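Local atomic coordinates of aminopeptidase N (Francisella tularensis subsp. tularensis, PDB entry 5DLL), a protein that probably degrades intracellular peptides, releasing N-terminal amino acids, preferably alanine, as a zinc-dependent aminopeptidase of the M1 family. Residues Arg401-Leu406 against Glu410-Gly415; Met416-Glu421 against Ala438-Arg443; Asp432-Met437 against Leu447-Tyr452. One frame throughout, in Å; residues are numbered along the deposited sequence.

How the interactions relate
All three contacts lie in the M1 peptidase domain, on the same side of the chain's centre. Interactions 1 and 2 share helix 390-423, and their centres are about 10 Å apart. Asn441 ND2 of interaction 2 probably donates to Gly411 O of interaction 1 (2.6 Å). Arg443 NH1 likewise reaches Leu406 O. Interactions 2 and 3 share helix 430-439, with centres about 12 Å apart, and Tyr419 packs on Phe433 and Ala436. Interactions 1 and 3 lie about 12 Å apart and are joined through Ile403, which touches Met437 and Phe448. None of the three reaches the zinc: the Tyr452 side chain of interaction 3 is about 11 Å from that of the zinc ligand Glu332.

Interaction 1 of 3, residues Arg401-Leu406 against Glu410-Gly415; sequences RMIHTL and EGFQKG
Phe412 lays one face of its ring against His404. Its chi1 (-174°) places CG opposite its own backbone N, which turns the ring to the histidine. Followed outward, Phe412 CB first meets His404 CD2 at 4.1 Å. Phe412 CG lies a little closer to the same carbon. From there the two sides of the ring part. Phe412 CD2 stays with the imidazole, 3.8 Å from His404 CD2. Phe412 CD1 turns to the backbone and comes 3.6 Å from His404 CA. Beyond it, Phe412 CE1 sits 3.9 Å from His404 N. The tip, Phe412 CZ, has left the histidine. The methylene His404 CB stands over the ring in a CH-pi contact, 4.2 Å from the Phe412 centroid.

Both segments belong to helix 390-423. His404 CA and Phe412 CA are 5.6 Å apart, far less than eight residues of a straight helix would span. The helix therefore bends sharply between them, and the aromatic pair fills the inside of the bend. The pair is T-shaped (edge-to-face): the His404 edge points at the Phe412 face, with the planes at 60°. His404 NE2 is hydrogen-bonded to Glu409 at the bend. Phe337 of helix 328-346 and Met437 of helix 430-439 also meet Phe412.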
loop_
_atom_site.group_PDB
_atom_site.type_symbol
_atom_site.label_atom_id
_atom_site.label_comp_id
_atom_site.label_asym_id
_atom_site.label_seq_id
_atom_site.Cartn_x
_atom_site.Cartn_y
_atom_site.Cartn_z
ATOM N N ARG A 401 -12.702 8.427 -1.452
ATOM C CA ARG A 401 -12.267 9.819 -1.430
ATOM C C ARG A 401 -13.170 10.723 -2.272
ATOM O O ARG A 401 -13.405 11.874 -1.916
ATOM C CB ARG A 401 -10.819 9.918 -1.921
ATOM C CG ARG A 401 -10.260 11.329 -1.950
ATOM C CD ARG A 401 -8.789 11.330 -2.328
ATOM N NE ARG A 401 -7.965 10.701 -1.299
ATOM C CZ ARG A 401 -7.625 11.267 -0.145
ATOM N NH1 ARG A 401 -8.038 12.491 0.169
ATOM N NH2 ARG A 401 -6.872 10.601 0.715
ATOM N N MET A 402 -13.667 10.201 -3.389
ATOM C CA MET A 402 -14.588 10.950 -4.246
ATOM C C MET A 402 -15.914 11.272 -3.559
ATOM O O MET A 402 -16.561 12.263 -3.896
ATOM C CB MET A 402 -14.860 10.191 -5.549
ATOM C CG MET A 402 -13.936 10.578 -6.690
ATOM S SD MET A 402 -14.098 9.479 -8.106
ATOM C CE MET A 402 -15.805 9.747 -8.551
ATOM N N ILE A 403 -16.319 10.429 -2.611
ATOM C CA ILE A 403 -17.522 10.680 -1.816
ATOM C C ILE A 403 -17.224 11.732 -0.749
ATOM O O ILE A 403 -18.076 12.563 -0.432
ATOM C CB ILE A 403 -18.054 9.394 -1.147
ATOM C CG1 ILE A 403 -18.359 8.317 -2.197
ATOM C CG2 ILE A 403 -19.319 9.696 -0.359
ATOM C CD1 ILE A 403 -18.582 6.933 -1.622
ATOM N N HIS A 404 -16.015 11.689 -0.194
ATOM C CA HIS A 404 -15.541 12.741 0.698
ATOM C C HIS A 404 -15.573 14.101 -0.006
ATOM O O HIS A 404 -16.003 15.095 0.576
ATOM C CB HIS A 404 -14.119 12.435 1.183
ATOM C CG HIS A 404 -13.615 13.397 2.211
ATOM N ND1 HIS A 404 -13.121 14.643 1.886
ATOM C CD2 HIS A 404 -13.533 13.301 3.558
ATOM C CE1 HIS A 404 -12.757 15.271 2.988
ATOM N NE2 HIS A 404 -12.994 14.478 4.017
ATOM N N THR A 405 -15.117 14.131 -1.258
ATOM C CA THR A 405 -15.104 15.352 -2.072
ATOM C C THR A 405 -16.520 15.890 -2.313
ATOM O O THR A 405 -16.755 17.096 -2.225
ATOM C CB THR A 405 -14.413 15.100 -3.434
ATOM O OG1 THR A 405 -13.109 14.549 -3.215
ATOM C CG2 THR A 405 -14.271 16.381 -4.234
ATOM N N LEU A 406 -17.457 14.988 -2.603
ATOM C CA LEU A 406 -18.846 15.366 -2.869
ATOM C C LEU A 406 -19.590 15.875 -1.633
ATOM O O LEU A 406 -20.371 16.821 -1.730
ATOM C CB LEU A 406 -19.612 14.191 -3.484
ATOM C CG LEU A 406 -19.240 13.845 -4.930
ATOM C CD1 LEU A 406 -19.836 12.504 -5.334
ATOM C CD2 LEU A 406 -19.682 14.937 -5.895
ATOM N N GLU A 410 -17.783 17.164 7.049
ATOM C CA GLU A 410 -18.853 17.080 8.038
ATOM C C GLU A 410 -19.896 16.045 7.623
ATOM O O GLU A 410 -20.295 15.203 8.431
ATOM C CB GLU A 410 -19.493 18.457 8.244
ATOM C CG GLU A 410 -20.241 18.617 9.565
ATOM C CD GLU A 410 -20.668 20.053 9.843
ATOM O OE1 GLU A 410 -20.383 20.950 9.018
ATOM O OE2 GLU A 410 -21.293 20.291 10.899
ATOM N N GLY A 411 -20.303 16.099 6.355
ATOM C CA GLY A 411 -21.285 15.167 5.796
ATOM C C GLY A 411 -20.763 13.755 5.584
ATOM O O GLY A 411 -21.526 12.788 5.614
ATOM N N PHE A 412 -19.461 13.634 5.352
ATOM C CA PHE A 412 -18.807 12.336 5.245
ATOM C C PHE A 412 -18.788 11.628 6.600
ATOM O O PHE A 412 -19.051 10.428 6.673
ATOM C CB PHE A 412 -17.386 12.516 4.715
ATOM C CG PHE A 412 -16.669 11.224 4.424
ATOM C CD1 PHE A 412 -16.919 10.526 3.249
ATOM C CD2 PHE A 412 -15.725 10.721 5.311
ATOM C CE1 PHE A 412 -16.253 9.343 2.969
ATOM C CE2 PHE A 412 -15.056 9.541 5.036
ATOM C CZ PHE A 412 -15.323 8.849 3.864
ATOM N N GLN A 413 -18.487 12.371 7.665
ATOM C CA GLN A 413 -18.547 11.835 9.029
ATOM C C GLN A 413 -19.981 11.491 9.448
ATOM O O GLN A 413 -20.197 10.514 10.163
ATOM C CB GLN A 413 -17.940 12.815 10.039
ATOM C CG GLN A 413 -16.452 13.083 9.866
ATOM C CD GLN A 413 -15.600 11.833 9.963
ATOM O OE1 GLN A 413 -15.976 10.856 10.615
ATOM N NE2 GLN A 413 -14.438 11.858 9.311
ATOM N N LYS A 414 -20.951 12.295 9.017
ATOM C CA LYS A 414 -22.373 11.952 9.188
ATOM C C LYS A 414 -22.697 10.597 8.549
ATOM O O LYS A 414 -23.510 9.832 9.072
ATOM C CB LYS A 414 -23.288 13.017 8.566
ATOM C CG LYS A 414 -23.534 14.260 9.405
ATOM C CD LYS A 414 -24.525 15.170 8.691
ATOM C CE LYS A 414 -24.840 16.430 9.484
ATOM N NZ LYS A 414 -23.694 17.381 9.547
ATOM N N GLY A 415 -22.074 10.325 7.404
ATOM C CA GLY A 415 -22.251 9.062 6.698
ATOM C C GLY A 415 -21.567 7.885 7.370
ATOM O O GLY A 415 -22.091 6.772 7.340
#

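Interaction 2 of 3, residues Met416-Glu421 against Ala438-Arg443; sequences MKLYFE and ADANNR
A Schellman motif ends the helix that runs through Ala438, and Leu418 of helix 390-423 packs against it by way of Ala440 and Asp439. Asn442, with positive phi, is the C-prime residue of the motif. Arg443 N bonds back to Ala438 O at 3.1 Å. The inner bond, from Asn442 N to Asp439 O, is weak. Ala438 O also accepts from Asn441 N, and the two donors reach it from opposite faces of its carbonyl plane. Asp439 to Asn442 form a type I turn, which places Ala440 CB toward helix 390-423.

Leu418 meets that methyl with one branch. Its chi1 (-172°) sets CG beside the carbonyl carbon, and chi2 (65°) then puts CD2 against Ala440. Leu418 CD2 lies 3.8 Å from Ala440 CB. Leu418 CD2 also lies 3.7 Å from Ala440 N, at the second residue of the turn. Closer to the main chain, Leu418 CB and Ala440 CB are 4.0 Å apart. More loosely, Leu418 CD2 brushes Asp439 CB. The carboxylate of Asp439 serves a different partner, forming a salt bridge with Arg422.

Between the two segments the contact is carried by carbon against carbon and one backbone nitrogen. It is therefore probably held by van der Waals contact, and the small alanine methyl is consistent with the 6.4 Å between Leu418 CA and Ala440 CA.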
loop_
_atom_site.group_PDB
_atom_site.type_symbol
_atom_site.label_atom_id
_atom_site.label_comp_id
_atom_site.label_asym_id
_atom_site.label_seq_id
_atom_site.Cartn_x
_atom_site.Cartn_y
_atom_site.Cartn_z
ATOM N N MET A 416 -20.392 8.123 7.959
ATOM C CA MET A 416 -19.700 7.100 8.759
ATOM C C MET A 416 -20.514 6.781 10.005
ATOM O O MET A 416 -20.742 5.616 10.325
ATOM C CB MET A 416 -18.311 7.576 9.194
ATOM C CG MET A 416 -17.334 7.835 8.062
ATOM S SD MET A 416 -16.971 6.366 7.089
ATOM C CE MET A 416 -16.222 5.312 8.331
ATOM N N LYS A 417 -20.938 7.834 10.702
ATOM C CA LYS A 417 -21.790 7.719 11.884
ATOM C C LYS A 417 -22.988 6.790 11.621
ATOM O O LYS A 417 -23.265 5.890 12.420
ATOM C CB LYS A 417 -22.265 9.119 12.305
ATOM C CG LYS A 417 -23.113 9.180 13.569
ATOM C CD LYS A 417 -22.272 9.371 14.821
ATOM C CE LYS A 417 -23.152 9.506 16.055
ATOM N NZ LYS A 417 -22.377 9.928 17.254
ATOM N N LEU A 418 -23.676 7.004 10.498
ATOM C CA LEU A 418 -24.843 6.193 10.125
ATOM C C LEU A 418 -24.452 4.786 9.673
ATOM O O LEU A 418 -25.160 3.821 9.955
ATOM C CB LEU A 418 -25.645 6.877 9.012
ATOM C CG LEU A 418 -26.997 6.233 8.669
ATOM C CD1 LEU A 418 -27.957 6.330 9.848
ATOM C CD2 LEU A 418 -27.606 6.857 7.421
ATOM N N TYR A 419 -23.339 4.682 8.956
ATOM C CA TYR A 419 -22.818 3.397 8.494
ATOM C C TYR A 419 -22.656 2.403 9.646
ATOM O O TYR A 419 -23.064 1.253 9.524
ATOM C CB TYR A 419 -21.483 3.603 7.762
ATOM C CG TYR A 419 -20.792 2.336 7.298
ATOM C CD1 TYR A 419 -21.281 1.606 6.215
ATOM C CD2 TYR A 419 -19.631 1.881 7.926
ATOM C CE1 TYR A 419 -20.642 0.450 5.780
ATOM C CE2 TYR A 419 -18.983 0.731 7.497
ATOM C CZ TYR A 419 -19.493 0.017 6.426
ATOM O OH TYR A 419 -18.854 -1.127 6.001
ATOM N N PHE A 420 -22.078 2.856 10.758
ATOM C CA PHE A 420 -21.900 2.010 11.939
ATOM C C PHE A 420 -23.207 1.807 12.696
ATOM O O PHE A 420 -23.425 0.748 13.272
ATOM C CB PHE A 420 -20.838 2.595 12.875
ATOM C CG PHE A 420 -19.463 2.640 12.269
ATOM C CD1 PHE A 420 -18.792 1.467 11.966
ATOM C CD2 PHE A 420 -18.840 3.851 11.999
ATOM C CE1 PHE A 420 -17.529 1.498 11.400
ATOM C CE2 PHE A 420 -17.575 3.890 11.439
ATOM C CZ PHE A 420 -16.920 2.709 11.135
ATOM N N GLU A 421 -24.074 2.818 12.701
ATOM C CA GLU A 421 -25.394 2.694 13.333
ATOM C C GLU A 421 -26.208 1.552 12.705
ATOM O O GLU A 421 -26.790 0.732 13.410
ATOM C CB GLU A 421 -26.170 4.023 13.266
ATOM C CG GLU A 421 -25.741 5.052 14.315
ATOM C CD GLU A 421 -26.206 6.483 14.026
ATOM O OE1 GLU A 421 -26.877 6.733 13.000
ATOM O OE2 GLU A 421 -25.891 7.377 14.841
ATOM N N ALA A 438 -25.201 8.241 1.309
ATOM C CA ALA A 438 -26.274 8.933 0.594
ATOM C C ALA A 438 -27.346 9.425 1.560
ATOM O O ALA A 438 -27.676 10.608 1.585
ATOM C CB ALA A 438 -26.902 8.006 -0.442
ATOM N N ASP A 439 -27.872 8.500 2.358
ATOM C CA ASP A 439 -29.029 8.765 3.210
ATOM C C ASP A 439 -28.729 9.711 4.374
ATOM O O ASP A 439 -29.588 10.499 4.760
ATOM C CB ASP A 439 -29.612 7.447 3.735
ATOM C CG ASP A 439 -30.178 6.563 2.623
ATOM O OD1 ASP A 439 -30.748 7.105 1.649
ATOM O OD2 ASP A 439 -30.055 5.321 2.729
ATOM N N ALA A 440 -27.520 9.643 4.925
ATOM C CA ALA A 440 -27.115 10.542 6.013
ATOM C C ALA A 440 -27.022 11.999 5.559
ATOM O O ALA A 440 -27.074 12.911 6.387
ATOM C CB ALA A 440 -25.782 10.099 6.604
ATOM N N ASN A 441 -26.869 12.207 4.251
ATOM C CA ASN A 441 -26.752 13.542 3.670
ATOM C C ASN A 441 -27.861 13.878 2.678
ATOM O O ASN A 441 -27.690 14.743 1.821
ATOM C CB ASN A 441 -25.386 13.678 3.004
ATOM C CG ASN A 441 -24.263 13.646 4.009
ATOM O OD1 ASN A 441 -23.976 14.653 4.652
ATOM N ND2 ASN A 441 -23.639 12.485 4.174
ATOM N N ASN A 442 -28.999 13.203 2.802
ATOM C CA ASN A 442 -30.186 13.559 2.036
ATOM C C ASN A 442 -29.847 13.718 0.550
ATOM O O ASN A 442 -30.095 14.762 -0.050
ATOM C CB ASN A 442 -30.784 14.853 2.614
ATOM C CG ASN A 442 -32.231 15.075 2.205
ATOM O OD1 ASN A 442 -32.898 14.168 1.707
ATOM N ND2 ASN A 442 -32.727 16.291 2.429
ATOM N N ARG A 443 -29.271 12.669 -0.030
ATOM C CA ARG A 443 -28.726 12.736 -1.384
ATOM C C ARG A 443 -28.899 11.426 -2.160
ATOM O O ARG A 443 -29.110 10.363 -1.566
ATOM C CB ARG A 443 -27.250 13.100 -1.297
ATOM C CG ARG A 443 -26.695 13.759 -2.537
ATOM C CD ARG A 443 -25.471 14.568 -2.181
ATOM N NE ARG A 443 -24.818 15.107 -3.363
ATOM C CZ ARG A 443 -23.729 15.867 -3.334
ATOM N NH1 ARG A 443 -23.161 16.189 -2.171
ATOM N NH2 ARG A 443 -23.205 16.308 -4.472
#

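Interaction 3 of 3, residues Asp432-Met437 against Leu447-Tyr452; sequences DFVNAM and LFKRWY
Lys449 CG is anti to the carbonyl carbon (chi1 -77°), and the chain beyond it is fully extended. This carries the ammonium group across to Asn435. Asn435 CG is likewise anti to its own carbonyl carbon (chi1 -70°), and its amide oxygen is turned to the lysine. Lys449 NZ donates to Asn435 OD1 at 2.7 Å. The donor lies in the carbonyl plane and on a lone pair, with a C=O...N angle of 141°. The lysine chain meets the asparagine side chain nearly at right angles. The lysine's positive charge probably polarises the amide carbonyl.

The methylenes of Lys449 are used as well. Val434 CG1 lies 3.8 Å from Lys449 CE and 4.0 Å from Lys449 CG. One branch of the valine thus runs against the aliphatic part of the lysine, just behind the charged end. The other branch serves Tyr452: Val434 CG2 is 3.9 Å from Tyr452 CE2 and approaches the ring obliquely. Val434 and Tyr452 run antiparallel alongside each other. Val434 is therefore wedged between a lysine chain and an aromatic ring.

Segment 447-452 is irregular. A type I turn from Leu447 to Arg450 leads into a weakly bonded helix. Tyr452 N bonds to Lys449 O three residues back at 3.1 Å, which links the two residues that face Val434.

The contact joins helix 430-439 to the short helix 450-453, which precedes strand 459-467 in the chain. Phe433 packs on Leu330 and Leu334 of helix 328-346, the helix that carries the zinc ligand Glu332. Tyr452 touches Ser329 of the same helix, while Trp451 packs on Ile399 and Met402 of helix 390-423.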
loop_
_atom_site.group_PDB
_atom_site.type_symbol
_atom_site.label_atom_id
_atom_site.label_comp_id
_atom_site.label_asym_id
_atom_site.label_seq_id
_atom_site.Cartn_x
_atom_site.Cartn_y
_atom_site.Cartn_z
ATOM N N ASP A 432 -24.168 -0.953 0.452
ATOM C CA ASP A 432 -24.579 -0.553 1.806
ATOM C C ASP A 432 -23.823 0.688 2.313
ATOM O O ASP A 432 -24.385 1.507 3.044
ATOM C CB ASP A 432 -24.404 -1.713 2.799
ATOM C CG ASP A 432 -25.367 -2.866 2.540
ATOM O OD1 ASP A 432 -26.575 -2.616 2.345
ATOM O OD2 ASP A 432 -24.911 -4.032 2.549
ATOM N N PHE A 433 -22.555 0.820 1.926
ATOM C CA PHE A 433 -21.733 1.961 2.325
ATOM C C PHE A 433 -22.208 3.234 1.641
ATOM O O PHE A 433 -22.358 4.273 2.280
ATOM C CB PHE A 433 -20.256 1.708 1.990
ATOM C CG PHE A 433 -19.348 2.875 2.299
ATOM C CD1 PHE A 433 -18.930 3.122 3.598
ATOM C CD2 PHE A 433 -18.908 3.721 1.285
ATOM C CE1 PHE A 433 -18.098 4.193 3.882
ATOM C CE2 PHE A 433 -18.070 4.791 1.562
ATOM C CZ PHE A 433 -17.662 5.026 2.863
ATOM N N VAL A 434 -22.452 3.136 0.339
ATOM C CA VAL A 434 -22.926 4.271 -0.449
ATOM C C VAL A 434 -24.310 4.730 0.018
ATOM O O VAL A 434 -24.588 5.922 0.037
ATOM C CB VAL A 434 -22.968 3.926 -1.954
ATOM C CG1 VAL A 434 -23.600 5.058 -2.757
ATOM C CG2 VAL A 434 -21.566 3.632 -2.468
ATOM N N ASN A 435 -25.170 3.784 0.392
ATOM C CA ASN A 435 -26.504 4.116 0.892
ATOM C C ASN A 435 -26.451 4.928 2.187
ATOM O O ASN A 435 -27.162 5.918 2.322
ATOM C CB ASN A 435 -27.343 2.848 1.101
ATOM C CG ASN A 435 -27.738 2.176 -0.205
ATOM O OD1 ASN A 435 -27.697 2.780 -1.278
ATOM N ND2 ASN A 435 -28.127 0.914 -0.117
ATOM N N ALA A 436 -25.602 4.513 3.126
ATOM C CA ALA A 436 -25.428 5.227 4.398
ATOM C C ALA A 436 -24.878 6.635 4.175
ATOM O O ALA A 436 -25.286 7.596 4.832
ATOM C CB ALA A 436 -24.498 4.447 5.317
ATOM N N MET A 437 -23.946 6.730 3.234
ATOM C CA MET A 437 -23.320 7.989 2.843
ATOM C C MET A 437 -24.337 8.875 2.099
ATOM O O MET A 437 -24.341 10.101 2.244
ATOM C CB MET A 437 -22.107 7.672 1.951
ATOM C CG MET A 437 -20.851 8.506 2.164
ATOM S SD MET A 437 -20.138 8.597 3.817
ATOM C CE MET A 437 -20.279 6.898 4.362
ATOM N N LEU A 447 -26.199 6.918 -9.533
ATOM C CA LEU A 447 -25.278 6.957 -10.672
ATOM C C LEU A 447 -23.834 6.741 -10.228
ATOM O O LEU A 447 -23.012 6.212 -10.977
ATOM C CB LEU A 447 -25.385 8.297 -11.407
ATOM C CG LEU A 447 -24.773 8.340 -12.813
ATOM C CD1 LEU A 447 -25.656 7.610 -13.821
ATOM C CD2 LEU A 447 -24.541 9.778 -13.243
ATOM N N PHE A 448 -23.526 7.171 -9.010
ATOM C CA PHE A 448 -22.197 6.980 -8.456
ATOM C C PHE A 448 -21.858 5.495 -8.258
ATOM O O PHE A 448 -20.701 5.102 -8.402
ATOM C CB PHE A 448 -22.077 7.731 -7.134
ATOM C CG PHE A 448 -20.699 7.709 -6.558
ATOM C CD1 PHE A 448 -19.737 8.592 -7.011
ATOM C CD2 PHE A 448 -20.359 6.797 -5.571
ATOM C CE1 PHE A 448 -18.460 8.575 -6.486
ATOM C CE2 PHE A 448 -19.082 6.772 -5.042
ATOM C CZ PHE A 448 -18.131 7.664 -5.501
ATOM N N LYS A 449 -22.864 4.677 -7.934
ATOM C CA LYS A 449 -22.675 3.227 -7.744
ATOM C C LYS A 449 -22.063 2.520 -8.957
ATOM O O LYS A 449 -21.412 1.481 -8.815
ATOM C CB LYS A 449 -24.001 2.555 -7.369
ATOM C CG LYS A 449 -24.392 2.789 -5.922
ATOM C CD LYS A 449 -25.809 2.338 -5.626
ATOM C CE LYS A 449 -26.174 2.638 -4.184
ATOM N NZ LYS A 449 -27.601 2.341 -3.897
ATOM N N ARG A 450 -22.274 3.098 -10.139
ATOM C CA ARG A 450 -21.699 2.606 -11.393
ATOM C C ARG A 450 -20.154 2.550 -11.396
ATOM O O ARG A 450 -19.566 1.841 -12.216
ATOM C CB ARG A 450 -22.224 3.471 -12.553
ATOM C CG ARG A 450 -21.801 3.064 -13.958
ATOM C CD ARG A 450 -22.151 1.623 -14.290
ATOM N NE ARG A 450 -21.652 1.241 -15.611
ATOM C CZ ARG A 450 -21.543 -0.013 -16.047
ATOM N NH1 ARG A 450 -21.897 -1.036 -15.272
ATOM N NH2 ARG A 450 -21.072 -0.245 -17.270
ATOM N N TRP A 451 -19.504 3.286 -10.489
ATOM C CA TRP A 451 -18.042 3.196 -10.295
ATOM C C TRP A 451 -17.567 1.796 -9.871
ATOM O O TRP A 451 -16.461 1.374 -10.223
ATOM C CB TRP A 451 -17.562 4.213 -9.248
ATOM C CG TRP A 451 -17.345 5.603 -9.774
ATOM C CD1 TRP A 451 -18.154 6.688 -9.588
ATOM C CD2 TRP A 451 -16.232 6.061 -10.554
ATOM N NE1 TRP A 451 -17.620 7.789 -10.212
ATOM C CE2 TRP A 451 -16.442 7.432 -10.814
ATOM C CE3 TRP A 451 -15.085 5.443 -11.068
ATOM C CZ2 TRP A 451 -15.542 8.199 -11.565
ATOM C CZ3 TRP A 451 -14.189 6.208 -11.812
ATOM C CH2 TRP A 451 -14.425 7.571 -12.052
ATOM N N TYR A 452 -18.395 1.095 -9.102
ATOM C CA TYR A 452 -18.060 -0.253 -8.632
ATOM C C TYR A 452 -18.113 -1.308 -9.737
ATOM O O TYR A 452 -17.340 -2.270 -9.713
ATOM C CB TYR A 452 -18.962 -0.647 -7.455
ATOM C CG TYR A 452 -18.596 0.107 -6.201
ATOM C CD1 TYR A 452 -17.622 -0.382 -5.336
ATOM C CD2 TYR A 452 -19.185 1.331 -5.904
ATOM C CE1 TYR A 452 -17.257 0.316 -4.197
ATOM C CE2 TYR A 452 -18.827 2.037 -4.764
ATOM C CZ TYR A 452 -17.863 1.525 -3.914
ATOM O OH TYR A 452 -17.497 2.211 -2.780
#